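Local coordinates for TfuA domain-containing protein (Methanosarcina acetivorans, PDB 6XP8) that takes part in peptide backbone thioamidation, probably as the partner of a YcaO enzyme, at residues A[72-76]-A[90-94]; A[16-20]-A[207-211]; A[166-170]-A[187-191]; A[110-115]-A[161-165]. One frame throughout, in Å; residues are numbered along the deposited sequence.

Interactions 1 and 2 belong to the alpha/beta part of the chain: interaction 1 pairs the outermost strand of this chain's parallel sheet, 92-93, with strand 71-74, and interaction 2 sets helix 198-215 against helix 13-19. They touch, since Val73 and Val94 pack on Thr209, and Val73 also on Val210. Interaction 3 lies about 31 Å, centre to centre, from either, in the helical part, where two antiparallel helices meet through apolar side chains. In interaction 4, whose segment 161-165 runs straight into 166-170, a salt bridge and water tie two loops; Val112 there touches Ala76. Interactions 1 and 3 are largely buried, whereas 2 and 4 are half open and carry the charged groups.

Interaction 1 of 4, residues A[72-76]-A[90-94]; sequences VVGGA and GMVGV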
loop_
_atom_site.group_PDB
_atom_site.type_symbol
_atom_site.label_atom_id
_atom_site.label_comp_id
_atom_site.label_asym_id
_atom_site.label_seq_id
_atom_site.Cartn_x
_atom_site.Cartn_y
_atom_site.Cartn_z
ATOM N N VAL A 72 2.715 -8.614 -15.329
ATOM C CA VAL A 72 2.235 -7.555 -14.432
ATOM C C VAL A 72 2.191 -8.100 -13.006
ATOM O O VAL A 72 1.508 -9.092 -12.734
ATOM C CB VAL A 72 0.857 -6.974 -14.863
ATOM C CG1 VAL A 72 0.456 -5.797 -13.970
ATOM C CG2 VAL A 72 0.883 -6.515 -16.321
ATOM N N VAL A 73 2.929 -7.433 -12.118
ATOM C CA VAL A 73 2.999 -7.768 -10.695
ATOM C C VAL A 73 2.347 -6.628 -9.930
ATOM O O VAL A 73 2.577 -5.463 -10.245
ATOM C CB VAL A 73 4.463 -7.942 -10.208
ATOM C CG1 VAL A 73 4.524 -8.352 -8.732
ATOM C CG2 VAL A 73 5.192 -8.962 -11.057
ATOM N N GLY A 74 1.523 -6.978 -8.944
ATOM C CA GLY A 74 0.932 -5.993 -8.045
ATOM C C GLY A 74 1.026 -6.373 -6.586
ATOM O O GLY A 74 0.975 -7.552 -6.239
ATOM N N GLY A 75 1.172 -5.359 -5.736
ATOM C CA GLY A 75 1.091 -5.521 -4.290
ATOM C C GLY A 75 1.076 -4.194 -3.555
ATOM O O GLY A 75 1.179 -3.117 -4.175
ATOM N N ALA A 76 0.954 -4.291 -2.229
ATOM C CA ALA A 76 1.014 -3.166 -1.265
ATOM C C ALA A 76 -0.207 -2.237 -1.237
ATOM O O ALA A 76 -0.813 -2.032 -0.179
ATOM C CB ALA A 76 2.311 -2.364 -1.400
ATOM N N GLY A 90 -3.974 -13.532 -14.985
ATOM C CA GLY A 90 -2.524 -13.543 -15.182
ATOM C C GLY A 90 -1.716 -12.530 -14.390
ATOM O O GLY A 90 -0.488 -12.600 -14.386
ATOM N N MET A 91 -2.388 -11.582 -13.735
ATOM C CA MET A 91 -1.688 -10.649 -12.845
ATOM C C MET A 91 -1.179 -11.386 -11.605
ATOM O O MET A 91 -1.908 -12.156 -10.987
ATOM C CB MET A 91 -2.567 -9.460 -12.455
ATOM C CG MET A 91 -1.811 -8.338 -11.751
ATOM S SD MET A 91 -2.822 -6.857 -11.619
ATOM C CE MET A 91 -1.849 -5.850 -10.498
ATOM N N VAL A 92 0.082 -11.138 -11.267
ATOM C CA VAL A 92 0.729 -11.757 -10.118
ATOM C C VAL A 92 0.534 -10.829 -8.926
ATOM O O VAL A 92 0.910 -9.660 -8.987
ATOM C CB VAL A 92 2.248 -11.961 -10.367
ATOM C CG1 VAL A 92 2.924 -12.596 -9.155
ATOM C CG2 VAL A 92 2.497 -12.800 -11.621
ATOM N N GLY A 93 -0.068 -11.352 -7.859
ATOM C CA GLY A 93 -0.155 -10.635 -6.587
ATOM C C GLY A 93 0.888 -11.123 -5.601
ATOM O O GLY A 93 1.155 -12.327 -5.527
ATOM N N VAL A 94 1.483 -10.193 -4.853
ATOM C CA VAL A 94 2.459 -10.540 -3.803
ATOM C C VAL A 94 2.232 -9.685 -2.560
ATOM O O VAL A 94 1.793 -8.537 -2.662
ATOM C CB VAL A 94 3.950 -10.434 -4.257
ATOM C CG1 VAL A 94 4.273 -11.403 -5.385
ATOM C CG2 VAL A 94 4.323 -9.019 -4.664
HETATM O O HOH W 1 1.902 -11.548 -15.391
HETATM O O HOH W 2 0.373 -6.887 -1.062
#
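Val73 and Val92 sit side by side in a parallel bridge that closes the beta-alpha-beta unit formed by strand 71-74, helix 78-86 and strand 92-93. The sheet has the strand order 2-1-3-4-5 known from flavodoxin-like folds, and 92-93 is its edge strand within this chain. The ladder is short and regular: Val92 N donates to Val72 O, Gly74 N to Val92 O at 2.8 Å, and Val94 N to Gly74 O at 3.0 Å.

Met91 does most of the side-chain work on the face of Gly74. Its CB stays near Val72 O, and its CG, anti to the backbone N (chi1 -169°), comes to 3.5 Å from that same Val72 O. Beyond CG the chain is extended (chi2 169°) and carries SD past Val72 CG1 at 4.2 Å. The methyl CE ends 3.7 Å from Gly74 CA, on ground where a side chain at Gly74 would collide with it. Beyond, Met91 reaches Ile62 of helix 59-67 and Ala83 and Leu86 of helix 78-86, so replacing it by an alanine would probably open a gap over Gly74 between the sheet and those two helices.

On the face of Val73 and Val92, Val73 CG1 meets Val94 CG2 at 4.1 Å, beneath helix 198-215. Water joins the strands at both ends of the ladder, one molecule accepting from Val72 N and donating to Gly90 O, the other accepting from Ala76 N and donating to Val94 O at 2.7 Å.

Interaction 2 of 4, residues A[16-20]-A[207-211]; sequences AKKIL and LETVK
Leu207 pushes the tip of its side chain against Ala16 and Ile19, so that helix 198-215 packs on the last turn of helix 13-19. The tight part of the contact runs from here to Leu20. Leu207 CD1 lies 3.8 Å from Ala16 CB and 4.0 Å from Ile19 CG2, and the Ile19 and Leu207 side chains run at about a right angle. Behind Leu207, Ile5 of strand 3-6 and Tyr24 of strand 23-25 continue the apolar layer toward the sheet. Leu20, just past the helix, spreads its two methyls on one side of the other helix. CD2 of Leu20 touches Val210 CG1 at 3.9 Å and comes to 3.5 Å from Leu207 O, while Leu20 CD1 rests on the aliphatic start of Lys211, 3.8 Å from its CB. The side chains of Leu20 and Lys211 lie alongside each other, pointing opposite ways.

Toward solvent the packing gives way to one polar grip. A bend at chi3 (-76°) turns the end of Lys211 back across the gap, where NZ donates to Ile19 O at 3.0 Å, tilted 27° from the carbonyl plane. This carbonyl lies at the C-terminal end of helix 13-19, where the helix dipole would be expected to make it more attractive to an ammonium group. Chemically, then, Lys211 serves two roles: its methylenes extend the greasy surface under Leu20, and its charge meets a helix end.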
loop_
_atom_site.group_PDB
_atom_site.type_symbol
_atom_site.label_atom_id
_atom_site.label_comp_id
_atom_site.label_asym_id
_atom_site.label_seq_id
_atom_site.Cartn_x
_atom_site.Cartn_y
_atom_site.Cartn_z
ATOM N N ALA A 16 13.637 2.551 -3.307
ATOM C CA ALA A 16 13.401 1.456 -4.246
ATOM C C ALA A 16 14.585 1.226 -5.190
ATOM O O ALA A 16 14.911 0.076 -5.494
ATOM C CB ALA A 16 12.123 1.697 -5.032
ATOM N N LYS A 17 15.218 2.323 -5.626
ATOM C CA LYS A 17 16.302 2.329 -6.631
ATOM C C LYS A 17 17.519 1.506 -6.257
ATOM O O LYS A 17 18.193 0.949 -7.132
ATOM C CB LYS A 17 16.764 3.758 -6.910
ATOM C CG LYS A 17 16.155 4.366 -8.150
ATOM C CD LYS A 17 16.342 5.873 -8.182
ATOM C CE LYS A 17 16.373 6.394 -9.613
ATOM N NZ LYS A 17 15.136 6.111 -10.396
ATOM N N LYS A 18 17.797 1.454 -4.960
ATOM C CA LYS A 18 18.936 0.725 -4.422
ATOM C C LYS A 18 18.668 -0.776 -4.439
ATOM O O LYS A 18 19.586 -1.563 -4.683
ATOM C CB LYS A 18 19.250 1.209 -3.005
ATOM C CG LYS A 18 19.630 2.683 -2.915
ATOM C CD LYS A 18 19.411 3.208 -1.505
ATOM C CE LYS A 18 19.857 4.652 -1.358
ATOM N NZ LYS A 18 19.878 5.053 0.075
ATOM N N ILE A 19 17.405 -1.146 -4.197
ATOM C CA ILE A 19 16.938 -2.543 -4.173
ATOM C C ILE A 19 16.861 -3.127 -5.592
ATOM O O ILE A 19 17.309 -4.250 -5.827
ATOM C CB ILE A 19 15.581 -2.671 -3.429
ATOM C CG1 ILE A 19 15.749 -2.280 -1.952
ATOM C CG2 ILE A 19 14.998 -4.083 -3.541
ATOM C CD1 ILE A 19 14.480 -1.829 -1.264
ATOM N N LEU A 20 16.308 -2.356 -6.526
ATOM C CA LEU A 20 16.224 -2.770 -7.923
ATOM C C LEU A 20 16.402 -1.581 -8.855
ATOM O O LEU A 20 15.653 -0.609 -8.763
ATOM C CB LEU A 20 14.879 -3.465 -8.194
ATOM C CG LEU A 20 14.527 -3.891 -9.629
ATOM C CD1 LEU A 20 15.366 -5.079 -10.084
ATOM C CD2 LEU A 20 13.043 -4.207 -9.736
ATOM N N LEU A 207 9.154 -5.446 -5.645
ATOM C CA LEU A 207 10.463 -5.178 -6.253
ATOM C C LEU A 207 11.253 -6.463 -6.470
ATOM O O LEU A 207 11.823 -6.669 -7.541
ATOM C CB LEU A 207 11.265 -4.189 -5.402
ATOM C CG LEU A 207 10.694 -2.778 -5.217
ATOM C CD1 LEU A 207 11.647 -1.972 -4.358
ATOM C CD2 LEU A 207 10.411 -2.061 -6.542
ATOM N N GLU A 208 11.236 -7.338 -5.466
ATOM C CA GLU A 208 11.972 -8.605 -5.513
ATOM C C GLU A 208 11.358 -9.585 -6.515
ATOM O O GLU A 208 12.093 -10.312 -7.186
ATOM C CB GLU A 208 12.123 -9.200 -4.105
ATOM C CG GLU A 208 13.033 -8.335 -3.231
ATOM C CD GLU A 208 13.123 -8.741 -1.767
ATOM O OE1 GLU A 208 12.157 -9.298 -1.199
ATOM O OE2 GLU A 208 14.184 -8.461 -1.165
ATOM N N THR A 209 10.026 -9.574 -6.629
ATOM C CA THR A 209 9.298 -10.382 -7.626
ATOM C C THR A 209 9.591 -9.903 -9.053
ATOM O O THR A 209 9.868 -10.722 -9.944
ATOM C CB THR A 209 7.773 -10.410 -7.343
ATOM O OG1 THR A 209 7.553 -10.973 -6.048
ATOM C CG2 THR A 209 7.025 -11.263 -8.365
ATOM N N VAL A 210 9.540 -8.584 -9.255
ATOM C CA VAL A 210 9.880 -7.972 -10.547
ATOM C C VAL A 210 11.329 -8.318 -10.928
ATOM O O VAL A 210 11.592 -8.716 -12.067
ATOM C CB VAL A 210 9.619 -6.442 -10.554
ATOM C CG1 VAL A 210 10.166 -5.796 -11.818
ATOM C CG2 VAL A 210 8.127 -6.154 -10.437
ATOM N N LYS A 211 12.242 -8.201 -9.960
ATOM C CA LYS A 211 13.644 -8.599 -10.128
ATOM C C LYS A 211 13.768 -10.013 -10.708
ATOM O O LYS A 211 14.491 -10.219 -11.687
ATOM C CB LYS A 211 14.393 -8.498 -8.793
ATOM C CG LYS A 211 15.907 -8.655 -8.890
ATOM C CD LYS A 211 16.566 -8.649 -7.516
ATOM C CE LYS A 211 16.642 -7.252 -6.921
ATOM N NZ LYS A 211 17.210 -7.242 -5.540
#

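Interaction 3 of 4, residues A[166-170]-A[187-191]; sequences YLGLT and LLDFC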
loop_
_atom_site.group_PDB
_atom_site.type_symbol
_atom_site.label_atom_id
_atom_site.label_comp_id
_atom_site.label_asym_id
_atom_site.label_seq_id
_atom_site.Cartn_x
_atom_site.Cartn_y
_atom_site.Cartn_z
ATOM N N TYR A 166 -1.166 8.542 13.552
ATOM C CA TYR A 166 -1.019 7.979 14.892
ATOM C C TYR A 166 -1.227 9.021 15.986
ATOM O O TYR A 166 -1.841 8.721 17.011
ATOM C CB TYR A 166 0.318 7.255 15.044
ATOM C CG TYR A 166 0.442 6.062 14.125
ATOM C CD1 TYR A 166 -0.411 4.953 14.263
ATOM C CD2 TYR A 166 1.411 6.033 13.119
ATOM C CE1 TYR A 166 -0.304 3.854 13.414
ATOM C CE2 TYR A 166 1.527 4.938 12.266
ATOM C CZ TYR A 166 0.674 3.853 12.426
ATOM O OH TYR A 166 0.778 2.765 11.587
ATOM N N LEU A 167 -0.740 10.240 15.747
ATOM C CA LEU A 167 -0.995 11.365 16.644
ATOM C C LEU A 167 -2.480 11.730 16.688
ATOM O O LEU A 167 -3.026 11.907 17.774
ATOM C CB LEU A 167 -0.130 12.581 16.279
ATOM C CG LEU A 167 -0.241 13.915 17.043
ATOM C CD1 LEU A 167 -0.308 13.801 18.564
ATOM C CD2 LEU A 167 0.938 14.781 16.649
ATOM N N GLY A 168 -3.119 11.817 15.518
ATOM C CA GLY A 168 -4.549 12.137 15.425
ATOM C C GLY A 168 -5.425 11.090 16.096
ATOM O O GLY A 168 -6.392 11.428 16.784
ATOM N N LEU A 169 -5.059 9.822 15.908
ATOM C CA LEU A 169 -5.789 8.689 16.470
ATOM C C LEU A 169 -5.708 8.645 17.995
ATOM O O LEU A 169 -6.734 8.469 18.654
ATOM C CB LEU A 169 -5.293 7.369 15.858
ATOM C CG LEU A 169 -6.080 6.076 16.102
ATOM C CD1 LEU A 169 -7.491 6.165 15.529
ATOM C CD2 LEU A 169 -5.331 4.886 15.517
ATOM N N THR A 170 -4.500 8.808 18.540
ATOM C CA THR A 170 -4.299 8.811 19.998
ATOM C C THR A 170 -4.899 10.052 20.665
ATOM O O THR A 170 -5.411 9.967 21.784
ATOM C CB THR A 170 -2.818 8.645 20.411
ATOM O OG1 THR A 170 -2.016 9.654 19.786
ATOM C CG2 THR A 170 -2.300 7.249 20.039
ATOM N N LEU A 187 1.574 4.678 23.713
ATOM C CA LEU A 187 1.150 4.087 22.441
ATOM C C LEU A 187 1.674 4.870 21.231
ATOM O O LEU A 187 2.152 4.267 20.263
ATOM C CB LEU A 187 -0.378 3.953 22.389
ATOM C CG LEU A 187 -1.024 3.465 21.086
ATOM C CD1 LEU A 187 -0.595 2.049 20.735
ATOM C CD2 LEU A 187 -2.529 3.560 21.213
ATOM N N LEU A 188 1.582 6.198 21.295
ATOM C CA LEU A 188 2.087 7.072 20.228
ATOM C C LEU A 188 3.592 6.901 19.969
ATOM O O LEU A 188 4.015 6.838 18.810
ATOM C CB LEU A 188 1.734 8.540 20.500
ATOM C CG LEU A 188 2.165 9.605 19.477
ATOM C CD1 LEU A 188 1.701 9.285 18.058
ATOM C CD2 LEU A 188 1.665 10.971 19.908
ATOM N N ASP A 189 4.380 6.823 21.042
ATOM C CA ASP A 189 5.819 6.549 20.945
ATOM C C ASP A 189 6.091 5.230 20.223
ATOM O O ASP A 189 6.959 5.171 19.344
ATOM C CB ASP A 189 6.472 6.547 22.333
ATOM C CG ASP A 189 6.609 7.942 22.928
ATOM O OD1 ASP A 189 6.683 8.940 22.170
ATOM O OD2 ASP A 189 6.651 8.041 24.173
ATOM N N PHE A 190 5.330 4.192 20.578
ATOM C CA PHE A 190 5.424 2.887 19.921
ATOM C C PHE A 190 5.095 2.970 18.434
ATOM O O PHE A 190 5.813 2.395 17.616
ATOM C CB PHE A 190 4.524 1.843 20.598
ATOM C CG PHE A 190 4.535 0.497 19.917
ATOM C CD1 PHE A 190 5.559 -0.424 20.174
ATOM C CD2 PHE A 190 3.533 0.147 19.007
ATOM C CE1 PHE A 190 5.577 -1.659 19.542
ATOM C CE2 PHE A 190 3.550 -1.091 18.368
ATOM C CZ PHE A 190 4.571 -1.997 18.642
ATOM N N CYS A 191 4.009 3.670 18.101
ATOM C CA CYS A 191 3.559 3.810 16.715
ATOM C C CYS A 191 4.558 4.577 15.849
ATOM O O CYS A 191 4.717 4.275 14.663
ATOM C CB CYS A 191 2.191 4.485 16.662
ATOM S SG CYS A 191 0.814 3.477 17.261
#
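Tyr166 lays one face of its ring against Cys191, where helices 166-175 and 181-193 pack antiparallel (160° between the axes of the touching parts, 9.7 Å apart at closest). Cys191 CB sits over that face, displaced toward the rim and 3.5 Å from Tyr166 CG, a CH-pi contact. With its SG turned anti to the carbonyl carbon (chi1 -71°), the cysteine also brings its thiol to the ring, an oblique sulfur-aromatic contact in which Cys191 SG is 3.6 Å from Tyr166 CD1.

Rotamers decide how the rest fits. Leu188 swings CG to the side opposite its backbone N (chi1 -179°), reaches between Tyr166 and Thr170 and spreads its methyls over the opposing helix. Leu188 CD1 drops onto the backbone at 3.5 Å from Leu167 N, near Tyr166 CB as well, while Leu188 CD2 meets Leu167 CD1 at 3.7 Å. Thr170 tucks OG1 back toward its own helix, 2.9 Å from Tyr166 O, where it also packs against Leu188 CD2; its methyl CG2 meets Leu187 CD2 at 3.9 Å. Leu187 in turn leans on Ala138 and Leu152 of the helices behind.

The far end of the tyrosine is polar, its OH being hydrogen-bonded to Glu195 and Thr134. Replacing Tyr166 by an alanine would probably leave Cys191 without the ring beneath it and Glu195 without this hydroxyl partner. No hydrogen bond passes between the two segments; dispersion, with a weak CH-pi and sulfur-aromatic component, holds this interface, and the polar ends find their partners within helix 166-175 or outside the two segments.

Interaction 4 of 4, residues A[110-115]-A[161-165]; sequences DEVAVS and YPDRS
A salt bridge between Asp110 and Arg164, backed by a CH-pi contact of Ala113 CB with the Tyr161 ring, joins two loops: the one between helices 96-102 and 128-140 and the one leading into helix 166-175. Arg164 NH2 binds Asp110 OD2 at 2.8 Å by a nearly straight bond, on the syn side of the carboxylate and close to the guanidinium plane. The second arm is looser: Arg164 NH1 makes only weak bonds, to Asp110 OD1 at 3.2 Å and to the backbone Asp110 O at 3.0 Å. The two planes stand 61° apart, so the two-armed pair is twisted rather than flat, with one arm good and the other weak. The chain of Arg164, extended from CG to NE, is held from behind as well, since NE donates to Ala156 O.

Water fills in between the loops. One molecule donates to Asp110 O and Ala113 O and weakly accepts from Arg164 NH1; another, lying 3.3 Å above the guanidinium plane, donates to Asp110 OD1 and weakly accepts from Tyr161 N.

Beside this, Ala113 CB sits almost centrally over one face of the Tyr161 ring, only 7° off the normal. Pro162 CD covers part of the opposite face, and Ser115 N comes up to the ring edge, 3.6 Å from Tyr161 CE1. Farther along, Ser115 CB rests on Pro162 CB at 3.8 Å. Residues 161-163 form a 3-10 turn, Arg164 next to it ties the loop to Asp110, and Ser165 is the N-cap of helix 166-175, its OG accepting from Gly168 N.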
loop_
_atom_site.group_PDB
_atom_site.type_symbol
_atom_site.label_atom_id
_atom_site.label_comp_id
_atom_site.label_asym_id
_atom_site.label_seq_id
_atom_site.Cartn_x
_atom_site.Cartn_y
_atom_site.Cartn_z
ATOM N N ASP A 110 -10.327 1.898 0.647
ATOM C CA ASP A 110 -10.171 2.629 1.915
ATOM C C ASP A 110 -9.086 2.026 2.821
ATOM O O ASP A 110 -8.502 2.729 3.653
ATOM C CB ASP A 110 -11.494 2.737 2.675
ATOM C CG ASP A 110 -11.388 3.652 3.892
ATOM O OD1 ASP A 110 -11.092 4.849 3.710
ATOM O OD2 ASP A 110 -11.585 3.162 5.020
ATOM N N GLU A 111 -8.816 0.734 2.646
ATOM C CA GLU A 111 -7.798 0.032 3.432
ATOM C C GLU A 111 -6.375 0.531 3.173
ATOM O O GLU A 111 -5.513 0.455 4.056
ATOM C CB GLU A 111 -7.877 -1.483 3.193
ATOM C CG GLU A 111 -9.135 -2.136 3.762
ATOM C CD GLU A 111 -9.189 -2.142 5.285
ATOM O OE1 GLU A 111 -8.116 -2.191 5.942
ATOM O OE2 GLU A 111 -10.319 -2.119 5.831
ATOM N N VAL A 112 -6.147 1.048 1.965
ATOM C CA VAL A 112 -4.798 1.435 1.523
ATOM C C VAL A 112 -4.625 2.915 1.149
ATOM O O VAL A 112 -3.492 3.382 1.027
ATOM C CB VAL A 112 -4.289 0.536 0.369
ATOM C CG1 VAL A 112 -3.899 -0.839 0.891
ATOM C CG2 VAL A 112 -5.321 0.409 -0.748
ATOM N N ALA A 113 -5.729 3.644 0.963
ATOM C CA ALA A 113 -5.670 5.061 0.563
ATOM C C ALA A 113 -4.851 5.916 1.542
ATOM O O ALA A 113 -4.990 5.776 2.765
ATOM C CB ALA A 113 -7.072 5.633 0.420
ATOM N N VAL A 114 -3.984 6.764 0.987
ATOM C CA VAL A 114 -3.192 7.746 1.753
ATOM C C VAL A 114 -3.178 9.109 1.070
ATOM O O VAL A 114 -3.133 9.201 -0.164
ATOM C CB VAL A 114 -1.715 7.313 2.010
ATOM C CG1 VAL A 114 -1.638 6.277 3.109
ATOM C CG2 VAL A 114 -1.027 6.804 0.746
ATOM N N SER A 115 -3.226 10.166 1.876
ATOM C CA SER A 115 -2.949 11.501 1.362
ATOM C C SER A 115 -1.435 11.631 1.174
ATOM O O SER A 115 -0.649 11.056 1.937
ATOM C CB SER A 115 -3.499 12.588 2.286
ATOM O OG SER A 115 -2.755 12.654 3.482
ATOM N N TYR A 161 -9.557 9.561 5.444
ATOM C CA TYR A 161 -8.159 9.076 5.347
ATOM C C TYR A 161 -7.051 10.147 5.417
ATOM O O TYR A 161 -6.031 9.890 6.043
ATOM C CB TYR A 161 -7.945 8.061 4.197
ATOM C CG TYR A 161 -7.913 8.667 2.813
ATOM C CD1 TYR A 161 -6.716 9.163 2.274
ATOM C CD2 TYR A 161 -9.076 8.752 2.041
ATOM C CE1 TYR A 161 -6.684 9.747 1.015
ATOM C CE2 TYR A 161 -9.050 9.324 0.773
ATOM C CZ TYR A 161 -7.854 9.815 0.267
ATOM O OH TYR A 161 -7.828 10.382 -0.986
ATOM N N PRO A 162 -7.244 11.352 4.812
ATOM C CA PRO A 162 -6.196 12.371 4.981
ATOM C C PRO A 162 -5.950 12.808 6.427
ATOM O O PRO A 162 -4.896 13.373 6.710
ATOM C CB PRO A 162 -6.720 13.549 4.148
ATOM C CG PRO A 162 -7.513 12.887 3.079
ATOM C CD PRO A 162 -8.252 11.819 3.838
ATOM N N ASP A 163 -6.900 12.517 7.320
ATOM C CA ASP A 163 -6.776 12.805 8.755
ATOM C C ASP A 163 -6.292 11.612 9.598
ATOM O O ASP A 163 -6.139 11.738 10.822
ATOM C CB ASP A 163 -8.116 13.315 9.318
ATOM C CG ASP A 163 -8.578 14.623 8.687
ATOM O OD1 ASP A 163 -7.763 15.342 8.061
ATOM O OD2 ASP A 163 -9.778 14.932 8.825
ATOM N N ARG A 164 -6.071 10.461 8.957
ATOM C CA ARG A 164 -5.540 9.271 9.633
ATOM C C ARG A 164 -4.059 9.454 9.945
ATOM O O ARG A 164 -3.231 9.534 9.039
ATOM C CB ARG A 164 -5.743 8.007 8.785
ATOM C CG ARG A 164 -7.129 7.401 8.886
ATOM C CD ARG A 164 -7.290 6.215 7.941
ATOM N NE ARG A 164 -8.685 5.785 7.918
ATOM C CZ ARG A 164 -9.283 5.142 6.918
ATOM N NH1 ARG A 164 -8.630 4.832 5.801
ATOM N NH2 ARG A 164 -10.561 4.820 7.036
ATOM N N SER A 165 -3.745 9.562 11.233
ATOM C CA SER A 165 -2.363 9.590 11.718
ATOM C C SER A 165 -2.338 9.005 13.122
ATOM O O SER A 165 -3.366 8.985 13.801
ATOM C CB SER A 165 -1.799 11.019 11.722
ATOM O OG SER A 165 -2.412 11.828 12.720
HETATM O O HOH W 3 -6.266 3.976 4.485
HETATM O O HOH W 4 -11.189 7.372 4.815
HETATM O O HOH W 5 -3.338 14.757 5.053
#